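Local coordinates for conserved protein (Methanothermobacter thermautotrophicus, PDB 1I36) that is of unknown function but binds NADP and resembles 3-hydroxyacid dehydrogenases in its fold, so it is probably an NADP-dependent oxidoreductase, at residues L1-F5 with V24-S29; P92-R96 with P152-A157; M160-S164 with V226-L230; V169-W174 with R208-C213. The protein carries 1 engineered substitution. The contacts are given in a common frame with arbitrary orientation. Residues are numbered along the deposited sequence.

Contact 1 lies in the nucleotide-binding domain; contacts 2, 3 and 4 follow one another along helix 154-182, which runs from that domain into the helical C-terminal part. Contact 2 sits where this helix starts, its centre about 12 Å from that of contact 3; the two touch through P92 CD and M229 CG, 4.0 Å apart. Contact 4 is farther along, its centre about 17 Å from contact 3's and about 40 Å from contact 1's. The bound NADP lies about 7 Å from the side chain of T28 in contact 1, and about 9 Å from those of S156 in contact 2 and M229 in contact 3. Contacts 2, 3 and 4 also meet the second subunit.

Contact 1 (L1-F5 with V24-S29). Engineered in segment 1-5: L1 (natural residue Met).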
loop_
_atom_site.group_PDB
_atom_site.type_symbol
_atom_site.label_atom_id
_atom_site.label_comp_id
_atom_site.label_asym_id
_atom_site.label_seq_id
_atom_site.Cartn_x
_atom_site.Cartn_y
_atom_site.Cartn_z
ATOM N N LEU A 1 16.495 13.126 37.654
ATOM C CA LEU A 1 17.366 12.502 38.689
ATOM C C LEU A 1 18.623 12.060 37.957
ATOM O O LEU A 1 19.407 12.902 37.513
ATOM C CB LEU A 1 16.633 11.305 39.337
ATOM C CG LEU A 1 16.976 10.852 40.776
ATOM C CD1 LEU A 1 18.006 9.734 40.811
ATOM C CD2 LEU A 1 17.435 12.053 41.600
ATOM N N ARG A 2 18.787 10.749 37.797
ATOM C CA ARG A 2 19.916 10.181 37.075
ATOM C C ARG A 2 19.392 9.175 36.041
ATOM O O ARG A 2 18.531 8.353 36.354
ATOM C CB ARG A 2 20.862 9.427 38.027
ATOM C CG ARG A 2 21.575 10.294 39.072
ATOM C CD ARG A 2 22.877 9.659 39.532
ATOM N NE ARG A 2 22.696 8.321 40.090
ATOM C CZ ARG A 2 23.646 7.386 40.116
ATOM N NH1 ARG A 2 24.850 7.638 39.610
ATOM N NH2 ARG A 2 23.400 6.205 40.659
ATOM N N VAL A 3 19.868 9.276 34.806
ATOM C CA VAL A 3 19.486 8.312 33.770
ATOM C C VAL A 3 20.767 7.560 33.367
ATOM O O VAL A 3 21.757 8.165 32.950
ATOM C CB VAL A 3 18.842 8.988 32.518
ATOM C CG1 VAL A 3 18.609 7.950 31.414
ATOM C CG2 VAL A 3 17.500 9.628 32.893
ATOM N N GLY A 4 20.768 6.244 33.540
ATOM C CA GLY A 4 21.946 5.469 33.157
ATOM C C GLY A 4 21.809 4.818 31.790
ATOM O O GLY A 4 20.724 4.400 31.405
ATOM N N PHE A 5 22.913 4.756 31.055
ATOM C CA PHE A 5 22.923 4.159 29.724
ATOM C C PHE A 5 23.844 2.942 29.650
ATOM O O PHE A 5 24.997 2.992 30.088
ATOM C CB PHE A 5 23.406 5.184 28.668
ATOM C CG PHE A 5 22.384 6.221 28.311
ATOM C CD1 PHE A 5 22.156 7.312 29.140
ATOM C CD2 PHE A 5 21.603 6.077 27.167
ATOM C CE1 PHE A 5 21.157 8.246 28.840
ATOM C CE2 PHE A 5 20.601 7.013 26.860
ATOM C CZ PHE A 5 20.378 8.094 27.697
ATOM N N VAL A 24 19.391 16.897 33.383
ATOM C CA VAL A 24 19.402 15.536 33.916
ATOM C C VAL A 24 20.831 15.035 34.013
ATOM O O VAL A 24 21.624 15.267 33.124
ATOM C CB VAL A 24 18.579 14.596 32.982
ATOM C CG1 VAL A 24 18.666 13.122 33.418
ATOM C CG2 VAL A 24 17.153 15.070 32.937
ATOM N N GLU A 25 21.185 14.378 35.112
ATOM C CA GLU A 25 22.528 13.832 35.188
ATOM C C GLU A 25 22.505 12.475 34.466
ATOM O O GLU A 25 21.731 11.616 34.820
ATOM C CB GLU A 25 22.968 13.595 36.626
ATOM C CG GLU A 25 24.486 13.467 36.670
ATOM C CD GLU A 25 24.997 12.614 37.799
ATOM O OE1 GLU A 25 24.267 12.416 38.799
ATOM O OE2 GLU A 25 26.155 12.150 37.680
ATOM N N VAL A 26 23.291 12.325 33.411
ATOM C CA VAL A 26 23.333 11.079 32.649
ATOM C C VAL A 26 24.627 10.352 32.979
ATOM O O VAL A 26 25.678 10.986 33.042
ATOM C CB VAL A 26 23.223 11.369 31.132
ATOM C CG1 VAL A 26 21.958 12.148 30.870
ATOM C CG2 VAL A 26 24.359 12.244 30.664
ATOM N N VAL A 27 24.550 9.038 33.215
ATOM C CA VAL A 27 25.745 8.261 33.578
ATOM C C VAL A 27 25.897 6.988 32.750
ATOM O O VAL A 27 24.924 6.452 32.241
ATOM C CB VAL A 27 25.768 7.847 35.098
ATOM C CG1 VAL A 27 25.379 9.011 36.009
ATOM C CG2 VAL A 27 24.906 6.642 35.355
ATOM N N THR A 28 27.127 6.506 32.629
ATOM C CA THR A 28 27.373 5.284 31.873
ATOM C C THR A 28 28.732 4.704 32.301
ATOM O O THR A 28 29.544 5.426 32.872
ATOM C CB THR A 28 27.395 5.580 30.343
ATOM O OG1 THR A 28 27.243 4.356 29.633
ATOM C CG2 THR A 28 28.702 6.213 29.932
ATOM N N SER A 29 28.943 3.411 32.041
ATOM C CA SER A 29 30.186 2.723 32.375
ATOM C C SER A 29 30.990 2.531 31.106
ATOM O O SER A 29 30.489 1.960 30.139
ATOM C CB SER A 29 29.878 1.364 32.990
ATOM O OG SER A 29 31.064 0.652 33.263
HETATM O O HOH W 1 26.323 10.184 39.343
HETATM O O HOH W 2 27.001 1.410 31.149
#
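Strands 2-5 and 25-28 run parallel with a twist, their axes crossing at -27° and approaching to 4.7 Å. R2 pairs with E25, V3 with V26 and G4 with V27, at CA-CA distances of 4.7 to 4.9 Å. The ladder is the staggered one of parallel strands: V3 N donates to E25 O (3.0 Å), V27 N to V3 O (2.9 Å) and F5 N to V27 O (2.9 Å), after a weak bond from E25 N to L1 O (3.3 Å). At the far end T28 OG1 donates to F5 O at 2.7 Å, and a water links that same carbonyl to S29 N. L1, an engineered residue, turns its side chain away.

V3, F5, V26 and T28 share one face. V3 CG2 meets V24 CG1 at 3.7 Å, and F5 CE1 reaches V26 CB at 4.4 Å; the F5 ring packs on A12, A16 and L19 of helix 10-21, which covers this face. R2, E25 and V27 occupy the other. There a water joins R2 NH1 to E25 OE2, while the stronger partners are D53, salt-bridged to R2, and T47, hydrogen-bonded to E25. G4 adds no side chain there.

With helix 10-21 as the crossover, the two strands form the first beta-alpha-beta unit of a Rossmann fold; F8 and V11, just beyond strand 2-6, bind NADP.

Contact 2 (P92-R96 with P152-A157)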
loop_
_atom_site.group_PDB
_atom_site.type_symbol
_atom_site.label_atom_id
_atom_site.label_comp_id
_atom_site.label_asym_id
_atom_site.label_seq_id
_atom_site.Cartn_x
_atom_site.Cartn_y
_atom_site.Cartn_z
ATOM N N PRO A 92 9.837 -8.940 18.929
ATOM C CA PRO A 92 8.945 -8.813 20.086
ATOM C C PRO A 92 9.133 -9.946 21.089
ATOM O O PRO A 92 9.081 -9.707 22.282
ATOM C CB PRO A 92 7.560 -8.836 19.456
ATOM C CG PRO A 92 7.779 -8.022 18.169
ATOM C CD PRO A 92 9.121 -8.640 17.661
ATOM N N GLU A 93 9.377 -11.165 20.612
ATOM C CA GLU A 93 9.568 -12.287 21.555
ATOM C C GLU A 93 10.899 -12.126 22.308
ATOM O O GLU A 93 10.969 -12.433 23.492
ATOM C CB GLU A 93 9.486 -13.656 20.878
ATOM C CG GLU A 93 9.393 -14.846 21.857
ATOM C CD GLU A 93 8.199 -14.772 22.844
ATOM O OE1 GLU A 93 8.373 -15.088 24.021
ATOM O OE2 GLU A 93 7.076 -14.430 22.462
ATOM N N THR A 94 11.933 -11.604 21.643
ATOM C CA THR A 94 13.223 -11.370 22.320
ATOM C C THR A 94 13.040 -10.313 23.424
ATOM O O THR A 94 13.635 -10.421 24.525
ATOM C CB THR A 94 14.320 -10.962 21.292
ATOM O OG1 THR A 94 14.303 -11.903 20.228
ATOM C CG2 THR A 94 15.736 -11.029 21.917
ATOM N N VAL A 95 12.200 -9.302 23.150
ATOM C CA VAL A 95 11.894 -8.250 24.117
ATOM C C VAL A 95 11.200 -8.877 25.360
ATOM O O VAL A 95 11.560 -8.580 26.512
ATOM C CB VAL A 95 10.922 -7.176 23.483
ATOM C CG1 VAL A 95 10.555 -6.101 24.502
ATOM C CG2 VAL A 95 11.626 -6.464 22.287
ATOM N N ARG A 96 10.249 -9.769 25.115
ATOM C CA ARG A 96 9.509 -10.423 26.199
ATOM C C ARG A 96 10.487 -11.233 27.073
ATOM O O ARG A 96 10.354 -11.259 28.292
ATOM C CB ARG A 96 8.396 -11.329 25.649
ATOM C CG ARG A 96 7.261 -10.575 24.904
ATOM C CD ARG A 96 6.090 -11.505 24.484
ATOM N NE ARG A 96 5.210 -10.778 23.569
ATOM C CZ ARG A 96 5.254 -10.877 22.242
ATOM N NH1 ARG A 96 6.102 -11.709 21.663
ATOM N NH2 ARG A 96 4.586 -10.011 21.490
ATOM N N PRO A 152 5.391 -5.391 27.491
ATOM C CA PRO A 152 6.658 -5.464 26.747
ATOM C C PRO A 152 6.432 -6.269 25.479
ATOM O O PRO A 152 5.755 -7.287 25.520
ATOM C CB PRO A 152 7.566 -6.213 27.714
ATOM C CG PRO A 152 7.089 -5.627 29.072
ATOM C CD PRO A 152 5.585 -5.789 28.905
ATOM N N GLY A 153 6.972 -5.798 24.358
ATOM C CA GLY A 153 6.771 -6.502 23.112
ATOM C C GLY A 153 5.790 -5.750 22.198
ATOM O O GLY A 153 5.943 -5.809 20.968
ATOM N N ASP A 154 4.825 -5.014 22.772
ATOM C CA ASP A 154 3.847 -4.292 21.952
ATOM C C ASP A 154 4.453 -3.184 21.116
ATOM O O ASP A 154 4.193 -3.127 19.913
ATOM C CB ASP A 154 2.667 -3.749 22.769
ATOM C CG ASP A 154 1.821 -4.852 23.373
ATOM O OD1 ASP A 154 1.900 -6.014 22.921
ATOM O OD2 ASP A 154 1.039 -4.548 24.286
ATOM N N ALA A 155 5.305 -2.354 21.720
ATOM C CA ALA A 155 5.957 -1.264 20.977
ATOM C C ALA A 155 6.824 -1.792 19.819
ATOM O O ALA A 155 6.774 -1.266 18.695
ATOM C CB ALA A 155 6.789 -0.420 21.936
ATOM N N SER A 156 7.652 -2.801 20.101
ATOM C CA SER A 156 8.478 -3.417 19.070
ATOM C C SER A 156 7.589 -4.053 17.980
ATOM O O SER A 156 7.929 -3.995 16.795
ATOM C CB SER A 156 9.428 -4.455 19.690
ATOM O OG SER A 156 10.436 -3.718 20.408
ATOM N N ALA A 157 6.483 -4.681 18.369
ATOM C CA ALA A 157 5.576 -5.274 17.386
ATOM C C ALA A 157 4.991 -4.196 16.491
ATOM O O ALA A 157 4.810 -4.437 15.322
ATOM C CB ALA A 157 4.410 -6.045 18.068
HETATM O O HOH W 3 3.350 -8.166 23.591
#
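P92, V95 and R96 project from the first turn of helix 92-101 onto the start of helix 154-182, where G153 is the N-cap. The P92 ring, C-gamma exo, rests on the first turn of the longer helix, with CG 3.6 Å from A157 N and 3.9 Å from A157 CB. V95, in its t rotamer, splits its methyls between two neighbours: CG1 lies 3.6 Å from G153 N, and CG2 lies 3.5 Å from S156 OG. That hydroxyl, on a side chain with chi1 m, is hydrogen-bonded to D109 on strand 106-112.

Backbone closeness is greatest at P92 and G153, whose CA atoms are 4.4 Å apart. G153 has phi/psi 107/-30, where a CB would jam against the preceding carbonyl, and would also come within 3.1 Å of R96 NE. The joint thus brings a helix following the NADP-binding residues N88 and N89 against the root of the long helix that leads into the C-terminal part, an arrangement consistent with the dehydrogenase-like fold.

R96 takes an m chi1 and then runs extended, passing the P152 carbonyl with CG 3.7 Å from P152 O. Its NH1 is salt-bridged within the helix to E93 OE2 at 3.0 Å, and NH2 gives a 3.1 Å bond to a water that also lies 2.7 Å from D154 OD1. L183 of the second subunit packs on R96 and A157.

Contact 3 (M160-S164 with V226-L230)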
loop_
_atom_site.group_PDB
_atom_site.type_symbol
_atom_site.label_atom_id
_atom_site.label_comp_id
_atom_site.label_asym_id
_atom_site.label_seq_id
_atom_site.Cartn_x
_atom_site.Cartn_y
_atom_site.Cartn_z
ATOM N N MET A 160 7.630 -2.964 13.969
ATOM C CA MET A 160 7.884 -3.992 12.958
ATOM C C MET A 160 6.689 -4.096 11.994
ATOM O O MET A 160 6.876 -4.290 10.795
ATOM C CB MET A 160 8.112 -5.337 13.672
ATOM C CG MET A 160 8.124 -6.570 12.808
ATOM S SD MET A 160 6.492 -7.322 12.292
ATOM C CE MET A 160 6.065 -8.415 13.645
ATOM N N LEU A 161 5.471 -3.985 12.518
ATOM C CA LEU A 161 4.283 -4.060 11.660
ATOM C C LEU A 161 4.194 -2.880 10.705
ATOM O O LEU A 161 3.860 -3.057 9.522
ATOM C CB LEU A 161 3.021 -4.199 12.501
ATOM C CG LEU A 161 2.960 -5.595 13.134
ATOM C CD1 LEU A 161 1.885 -5.662 14.202
ATOM C CD2 LEU A 161 2.701 -6.640 12.052
ATOM N N ARG A 162 4.528 -1.687 11.191
ATOM C CA ARG A 162 4.524 -0.495 10.349
ATOM C C ARG A 162 5.577 -0.653 9.266
ATOM O O ARG A 162 5.356 -0.291 8.100
ATOM C CB ARG A 162 4.820 0.777 11.153
ATOM C CG ARG A 162 4.812 2.038 10.258
ATOM C CD ARG A 162 4.904 3.363 10.996
ATOM N NE ARG A 162 6.280 3.856 11.051
ATOM C CZ ARG A 162 6.634 5.078 11.456
ATOM N NH1 ARG A 162 5.717 5.966 11.836
ATOM N NH2 ARG A 162 7.925 5.379 11.575
ATOM N N SER A 163 6.732 -1.174 9.662
ATOM C CA SER A 163 7.853 -1.396 8.761
ATOM C C SER A 163 7.486 -2.414 7.688
ATOM O O SER A 163 7.760 -2.222 6.491
ATOM C CB SER A 163 9.075 -1.873 9.570
ATOM O OG SER A 163 10.156 -2.187 8.704
ATOM N N SER A 164 6.822 -3.474 8.112
ATOM C CA SER A 164 6.388 -4.531 7.215
ATOM C C SER A 164 5.449 -3.977 6.136
ATOM O O SER A 164 5.587 -4.287 4.947
ATOM C CB SER A 164 5.655 -5.599 8.010
ATOM O OG SER A 164 5.298 -6.667 7.159
ATOM N N VAL A 226 11.882 -8.686 9.412
ATOM C CA VAL A 226 10.429 -8.529 9.464
ATOM C C VAL A 226 9.764 -9.890 9.297
ATOM O O VAL A 226 8.808 -10.208 9.991
ATOM C CB VAL A 226 9.897 -7.559 8.346
ATOM C CG1 VAL A 226 8.399 -7.773 8.104
ATOM C CG2 VAL A 226 10.161 -6.121 8.735
ATOM N N GLN A 227 10.253 -10.675 8.347
ATOM C CA GLN A 227 9.690 -11.983 8.112
ATOM C C GLN A 227 9.791 -12.813 9.404
ATOM O O GLN A 227 8.816 -13.428 9.823
ATOM C CB GLN A 227 10.457 -12.653 6.961
ATOM C CG GLN A 227 10.332 -14.185 6.852
ATOM C CD GLN A 227 8.926 -14.673 6.570
ATOM O OE1 GLN A 227 8.262 -14.187 5.665
ATOM N NE2 GLN A 227 8.477 -15.673 7.334
ATOM N N ASP A 228 10.972 -12.825 10.024
ATOM C CA ASP A 228 11.142 -13.589 11.272
ATOM C C ASP A 228 10.220 -13.061 12.379
ATOM O O ASP A 228 9.537 -13.846 13.045
ATOM C CB ASP A 228 12.615 -13.596 11.706
ATOM C CG ASP A 228 13.463 -14.503 10.820
ATOM O OD1 ASP A 228 12.878 -15.337 10.099
ATOM O OD2 ASP A 228 14.706 -14.376 10.812
ATOM N N MET A 229 10.098 -11.735 12.493
ATOM C CA MET A 229 9.236 -11.147 13.510
ATOM C C MET A 229 7.772 -11.505 13.281
ATOM O O MET A 229 7.083 -11.929 14.212
ATOM C CB MET A 229 9.467 -9.635 13.623
ATOM C CG MET A 229 10.909 -9.272 14.126
ATOM S SD MET A 229 11.252 -7.490 14.412
ATOM C CE MET A 229 13.130 -7.463 14.580
ATOM N N LEU A 230 7.295 -11.391 12.039
ATOM C CA LEU A 230 5.929 -11.757 11.728
ATOM C C LEU A 230 5.679 -13.236 12.032
ATOM O O LEU A 230 4.579 -13.606 12.435
ATOM C CB LEU A 230 5.620 -11.503 10.247
ATOM C CG LEU A 230 5.133 -10.128 9.837
ATOM C CD1 LEU A 230 4.876 -10.166 8.315
ATOM C CD2 LEU A 230 3.821 -9.799 10.619
#
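This is a mainly apolar helix-helix packing in the helical C-terminal part, between the long helix 154-182 and helix 216-231. The segment axes cross at -127° and come no closer than 10.1 Å, so the side chains fill the gap. S164 and V226 mark the closest backbone approach, CA to CA 6.1 Å.

M160 has the most surface covered of the residues in segment 160-164. With chi1 t and the next two angles m, its chain bends across the partner: CG lies 3.4 Å from M229 CB, SD 4.0 Å from L230 CG, and CE 3.6 Å from L230 N. L161 points its CA-CB bond away, yet its CD2 comes back to within 3.6 Å of L230 CD2. On the other flank V226 sits over the two serines, with CG1 3.4 Å from S164 OG and CG2 3.9 Å from S163 OG; the S163 hydroxyl is hydrogen-bonded to K167.

Beyond the pair, M229 leads its tail away to N89, an NADP-binding residue, and to S91, while L230 packs on P236 and P239. V189 and A179 of the second subunit close over L161 and L230 respectively.

Since the two segments share no hydrogen bond, their association rests on the fit of methionine, leucine and valine side chains, and the serines allow the V226 end to sit close because they are small.

Contact 4 (V169-W174 with R208-C213); sequences VSALLW and RLKSSC
At the apolar centre L209 (chi1 t, chi2 p) inserts its CD1 between two residues, 4.1 Å from L173 CD2 and 3.9 Å from W174 CB. L173 is likewise t,p. W174 has chi1 t and chi2 86°, so that L209 CD1 lies at the ring edge; C213 SG stands obliquely 5.1 Å from the centroid of the five-membered ring of W174, a sulfur-aromatic contact. W174 NE1 is hydrogen-bonded to Q261.

Both segments, 169-174 and 208-213, are regular alpha helix. Their axes cross at -102° with a closest approach of 9.7 Å, and S170 and L209 are nearest, CA to CA 6.2 Å.

R208 (chi1 137°, chi2 t, chi3 m) lays its chain across S170, CG to S170 OG 3.1 Å, and places one face of its guanidinium over V169 CG1, with NE 3.8 Å from that atom. S170 and S212 both take m, their OG atoms 3.2 Å apart; S170 OG bonds back to T166 O, and S212 OG donates weakly to R208 O at 3.2 Å.

Y165 of the second subunit packs on V169 and L173. The near-perpendicular crossing sets helix 202-214 on helix 154-182 in the all-helical C-terminal part, consistent with a 6-phosphogluconate dehydrogenase-like C-terminal domain.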
loop_
_atom_site.group_PDB
_atom_site.type_symbol
_atom_site.label_atom_id
_atom_site.label_comp_id
_atom_site.label_asym_id
_atom_site.label_seq_id
_atom_site.Cartn_x
_atom_site.Cartn_y
_atom_site.Cartn_z
ATOM N N VAL A 169 4.495 -2.064 0.468
ATOM C CA VAL A 169 3.938 -1.090 -0.481
ATOM C C VAL A 169 5.020 -0.633 -1.472
ATOM O O VAL A 169 4.742 -0.442 -2.669
ATOM C CB VAL A 169 3.355 0.135 0.276
ATOM C CG1 VAL A 169 3.013 1.279 -0.690
ATOM C CG2 VAL A 169 2.112 -0.294 1.056
ATOM N N SER A 170 6.242 -0.420 -0.979
ATOM C CA SER A 170 7.371 -0.026 -1.846
ATOM C C SER A 170 7.633 -1.094 -2.897
ATOM O O SER A 170 7.917 -0.783 -4.066
ATOM C CB SER A 170 8.662 0.160 -1.030
ATOM O OG SER A 170 8.561 1.353 -0.277
ATOM N N ALA A 171 7.580 -2.356 -2.486
ATOM C CA ALA A 171 7.800 -3.447 -3.424
ATOM C C ALA A 171 6.649 -3.552 -4.444
ATOM O O ALA A 171 6.882 -3.869 -5.618
ATOM C CB ALA A 171 7.942 -4.754 -2.680
ATOM N N LEU A 172 5.418 -3.387 -3.961
ATOM C CA LEU A 172 4.229 -3.470 -4.817
ATOM C C LEU A 172 4.268 -2.328 -5.833
ATOM O O LEU A 172 3.993 -2.523 -7.030
ATOM C CB LEU A 172 2.944 -3.376 -3.987
ATOM C CG LEU A 172 2.607 -4.560 -3.075
ATOM C CD1 LEU A 172 1.525 -4.154 -2.060
ATOM C CD2 LEU A 172 2.124 -5.786 -3.898
ATOM N N LEU A 173 4.665 -1.155 -5.362
ATOM C CA LEU A 173 4.758 0.011 -6.229
ATOM C C LEU A 173 5.792 -0.224 -7.314
ATOM O O LEU A 173 5.523 0.000 -8.501
ATOM C CB LEU A 173 5.154 1.237 -5.447
ATOM C CG LEU A 173 5.181 2.490 -6.319
ATOM C CD1 LEU A 173 3.736 2.890 -6.683
ATOM C CD2 LEU A 173 5.866 3.612 -5.558
ATOM N N TRP A 174 6.974 -0.667 -6.903
ATOM C CA TRP A 174 8.055 -0.936 -7.840
ATOM C C TRP A 174 7.666 -1.925 -8.927
ATOM O O TRP A 174 7.908 -1.676 -10.107
ATOM C CB TRP A 174 9.304 -1.452 -7.112
ATOM C CG TRP A 174 10.446 -1.677 -8.072
ATOM C CD1 TRP A 174 11.365 -0.756 -8.497
ATOM C CD2 TRP A 174 10.750 -2.888 -8.747
ATOM N NE1 TRP A 174 12.227 -1.337 -9.402
ATOM C CE2 TRP A 174 11.868 -2.642 -9.571
ATOM C CE3 TRP A 174 10.195 -4.165 -8.732
ATOM C CZ2 TRP A 174 12.428 -3.622 -10.367
ATOM C CZ3 TRP A 174 10.757 -5.141 -9.528
ATOM C CH2 TRP A 174 11.857 -4.868 -10.328
ATOM N N ARG A 208 9.615 7.308 -2.224
ATOM C CA ARG A 208 9.643 5.998 -1.576
ATOM C C ARG A 208 10.370 5.005 -2.488
ATOM O O ARG A 208 11.151 4.174 -2.030
ATOM C CB ARG A 208 8.202 5.523 -1.298
ATOM C CG ARG A 208 7.920 4.037 -1.626
ATOM C CD ARG A 208 6.441 3.656 -1.490
ATOM N NE ARG A 208 5.995 3.538 -0.100
ATOM C CZ ARG A 208 5.106 4.347 0.477
ATOM N NH1 ARG A 208 4.571 5.344 -0.221
ATOM N NH2 ARG A 208 4.733 4.148 1.741
ATOM N N LEU A 209 10.110 5.123 -3.785
ATOM C CA LEU A 209 10.696 4.269 -4.805
ATOM C C LEU A 209 12.203 4.470 -4.885
ATOM O O LEU A 209 12.969 3.507 -4.945
ATOM C CB LEU A 209 10.067 4.604 -6.146
ATOM C CG LEU A 209 10.280 3.700 -7.355
ATOM C CD1 LEU A 209 9.362 2.486 -7.278
ATOM C CD2 LEU A 209 9.960 4.513 -8.600
ATOM N N LYS A 210 12.616 5.734 -4.917
ATOM C CA LYS A 210 14.029 6.085 -4.981
ATOM C C LYS A 210 14.798 5.580 -3.760
ATOM O O LYS A 210 15.833 4.946 -3.904
ATOM C CB LYS A 210 14.187 7.600 -5.105
ATOM C CG LYS A 210 14.044 8.139 -6.521
ATOM C CD LYS A 210 15.189 7.658 -7.414
ATOM C CE LYS A 210 16.546 8.238 -6.990
ATOM N NZ LYS A 210 16.610 9.715 -7.158
ATOM N N SER A 211 14.277 5.840 -2.564
ATOM C CA SER A 211 14.925 5.407 -1.332
ATOM C C SER A 211 15.053 3.886 -1.267
ATOM O O SER A 211 16.089 3.363 -0.842
ATOM C CB SER A 211 14.143 5.895 -0.120
ATOM O OG SER A 211 13.797 7.262 -0.259
ATOM N N SER A 212 14.006 3.184 -1.708
ATOM C CA SER A 212 13.988 1.721 -1.707
ATOM C C SER A 212 15.060 1.124 -2.606
ATOM O O SER A 212 15.578 0.032 -2.338
ATOM C CB SER A 212 12.602 1.187 -2.121
ATOM O OG SER A 212 11.705 1.204 -1.017
ATOM N N CYS A 213 15.373 1.819 -3.692
ATOM C CA CYS A 213 16.396 1.332 -4.610
ATOM C C CYS A 213 17.795 1.688 -4.100
ATOM O O CYS A 213 18.704 0.857 -4.124
ATOM C CB CYS A 213 16.138 1.891 -6.007
ATOM S SG CYS A 213 14.463 1.465 -6.578
#